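Local coordinates for serine proteinase inhibitor 1 (Myxoma virus, PDB 6BJ5), which inhibits serine proteases as a viral serpin and is important for the virulence of the virus, at the interface of chains A and B. Sequence-based numbering; all coordinates share one arbitrary frame. Chains: chain A, Serine proteinase inhibitor 1; chain B, Serine proteinase inhibitor 1.

The interface of chains A and B. Residues chain A 23, 27-28, 31-33, 220, 224; chain B 15-17, 32-35.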
# COMPACT_ATOMS: atom_id res chain seq x y z
N PHE A 23 2.77 3.45 -7.65
CA PHE A 23 3.28 4.44 -6.71
C PHE A 23 3.84 5.65 -7.42
O PHE A 23 3.64 6.78 -6.96
CB PHE A 23 4.33 3.85 -5.76
CG PHE A 23 4.77 4.84 -4.69
CD1 PHE A 23 3.97 5.08 -3.57
CD2 PHE A 23 5.95 5.54 -4.82
CE1 PHE A 23 4.35 6.00 -2.63
CE2 PHE A 23 6.33 6.45 -3.87
CZ PHE A 23 5.53 6.68 -2.77
N TYR A 27 3.13 9.42 -6.02
CA TYR A 27 4.27 10.01 -5.34
C TYR A 27 4.14 11.53 -5.36
O TYR A 27 3.62 12.12 -6.30
CB TYR A 27 5.58 9.59 -5.98
CG TYR A 27 6.73 10.47 -5.56
CD1 TYR A 27 7.22 10.45 -4.26
CD2 TYR A 27 7.30 11.36 -6.46
CE1 TYR A 27 8.25 11.28 -3.89
CE2 TYR A 27 8.34 12.18 -6.10
CZ TYR A 27 8.81 12.14 -4.81
OH TYR A 27 9.84 12.98 -4.47
N ASN A 28 4.52 12.11 -4.23
CA ASN A 28 4.43 13.53 -4.08
C ASN A 28 5.72 14.14 -3.60
O ASN A 28 6.24 13.80 -2.54
CB ASN A 28 3.29 13.90 -3.13
CG ASN A 28 3.15 15.40 -2.93
OD1 ASN A 28 3.90 16.18 -3.52
ND2 ASN A 28 2.19 15.80 -2.11
N ASP A 31 4.89 16.32 -0.29
CA ASP A 31 4.06 15.73 0.74
C ASP A 31 4.60 14.36 1.13
O ASP A 31 5.54 13.83 0.52
CB ASP A 31 2.61 15.64 0.24
CG ASP A 31 1.61 15.45 1.34
OD1 ASP A 31 2.02 15.38 2.51
OD2 ASP A 31 0.40 15.39 1.03
N ASN A 32 4.00 13.80 2.16
CA ASN A 32 4.30 12.44 2.60
C ASN A 32 3.19 11.53 2.07
O ASN A 32 2.00 11.78 2.31
CB ASN A 32 4.37 12.38 4.12
CG ASN A 32 5.52 13.18 4.71
OD1 ASN A 32 5.45 13.59 5.85
ND2 ASN A 32 6.56 13.44 3.94
N VAL A 33 3.57 10.50 1.33
CA VAL A 33 2.60 9.59 0.74
C VAL A 33 2.93 8.18 1.18
O VAL A 33 4.10 7.78 1.16
CB VAL A 33 2.60 9.69 -0.79
CG1 VAL A 33 1.59 8.73 -1.40
CG2 VAL A 33 2.35 11.12 -1.22
N LEU A 220 15.23 11.86 -4.48
CA LEU A 220 14.17 10.87 -4.27
C LEU A 220 13.39 10.63 -5.56
O LEU A 220 13.20 9.48 -5.97
CB LEU A 220 13.25 11.34 -3.15
CG LEU A 220 12.08 10.45 -2.79
CD1 LEU A 220 12.61 9.11 -2.34
CD2 LEU A 220 11.32 11.14 -1.67
N VAL A 224 12.08 7.16 -7.38
CA VAL A 224 10.68 6.82 -7.64
C VAL A 224 10.51 6.39 -9.09
O VAL A 224 9.90 5.35 -9.38
CB VAL A 224 9.77 8.00 -7.27
CG1 VAL A 224 8.39 7.81 -7.85
CG2 VAL A 224 9.69 8.13 -5.76
N PRO B 15 14.54 13.79 2.37
CA PRO B 15 13.48 12.92 1.82
C PRO B 15 13.99 11.53 1.49
O PRO B 15 15.06 11.35 0.91
CB PRO B 15 13.02 13.67 0.57
CG PRO B 15 13.24 15.08 0.89
CD PRO B 15 14.51 15.12 1.74
N PHE B 16 13.21 10.53 1.90
CA PHE B 16 13.62 9.14 1.74
C PHE B 16 12.41 8.28 1.40
O PHE B 16 11.28 8.76 1.33
CB PHE B 16 14.33 8.64 3.00
CG PHE B 16 13.46 8.59 4.22
CD1 PHE B 16 12.72 7.46 4.52
CD2 PHE B 16 13.41 9.67 5.09
CE1 PHE B 16 11.95 7.40 5.66
CE2 PHE B 16 12.63 9.62 6.23
CZ PHE B 16 11.89 8.48 6.52
N MET B 17 12.69 7.01 1.11
CA MET B 17 11.67 6.05 0.72
C MET B 17 11.75 4.83 1.63
O MET B 17 12.85 4.41 2.03
CB MET B 17 11.85 5.63 -0.75
CG MET B 17 10.91 4.51 -1.18
SD MET B 17 11.08 4.02 -2.90
CE MET B 17 10.19 5.32 -3.73
N GLY B 32 6.16 4.00 1.06
CA GLY B 32 5.90 5.41 1.21
C GLY B 32 7.13 6.24 0.98
O GLY B 32 8.26 5.75 1.07
N THR B 33 6.90 7.52 0.70
CA THR B 33 7.96 8.52 0.67
C THR B 33 7.67 9.56 1.74
O THR B 33 6.51 9.92 1.97
CB THR B 33 8.09 9.23 -0.66
OG1 THR B 33 6.80 9.69 -1.07
CG2 THR B 33 8.65 8.27 -1.69
N ILE B 34 8.74 10.02 2.38
CA ILE B 34 8.69 11.02 3.43
C ILE B 34 9.57 12.20 3.02
O ILE B 34 10.80 12.09 3.03
CB ILE B 34 9.13 10.40 4.76
CG1 ILE B 34 8.05 9.43 5.18
CG2 ILE B 34 9.35 11.44 5.81
CD1 ILE B 34 8.48 8.64 6.31
N THR B 35 8.94 13.33 2.67
CA THR B 35 9.65 14.51 2.20
C THR B 35 9.61 15.67 3.18
O THR B 35 10.26 16.70 2.92
CB THR B 35 9.05 15.00 0.87
OG1 THR B 35 7.72 15.46 1.09
CG2 THR B 35 9.02 13.92 -0.20
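In this serpin, modelled as two chains as expected of a molecule cleaved in its reactive-centre loop, the contact lies within one fold: a short strand of chain A (33-35) joins strand 27-34 of chain B in an antiparallel bridge. A:Val33 N gives a hydrogen bond to B:Thr33 O at 3.1 Å, in the carbonyl plane. In return, B:Thr33 N reaches A:Val33 O at 2.9 Å, nearly along the C=O axis.

B:Met17, long, unbranched and flexible, can reach helix 220-226. Its CB lies 3.9 Å from A:Leu220 CD1, the two side chains crossing at about a right angle. From there CG and SD run out extended, until a bend at chi3 (-78°) turns the methyl inward. That tip, CE, packs 3.5 Å from A:Val224 CG2 and also meets the ring of A:Phe23 tip to tip. The branched A:Leu220 spreads two methyls, CD1 over B:Met17 and CD2 among B:Pro15, B:Thr33 and B:Thr35.

Small and branched, B:Thr33 packs against two rings. Its CG2, anti to the carbonyl carbon, lies 3.7 Å from both A:Phe23 CZ and A:Tyr27 CD1. OG1 takes the crowded position between backbone N and carbonyl carbon (chi1 50°), beside A:Tyr27 CD1, while CB lies at that ring's edge, in plane. A:Val224 CG2 sits 3.7 Å above the centre of one tyrosine face, helping hold the ring.

Beyond the strand, B:Thr35 uses its short hydroxyl, OG1, to bond A:Asp31 O at 2.8 Å, approaching above the carbonyl plane at a C=O angle of 104°. A:Asn32 ND2 is modelled 2.7 Å from B:Thr35 N; since both are donors, the amide may be flipped, with its oxygen accepting. A:Asp31 OD1 accepts the backbone N-H of A:Asn32 from above the carboxylate plane, which may steady this loop.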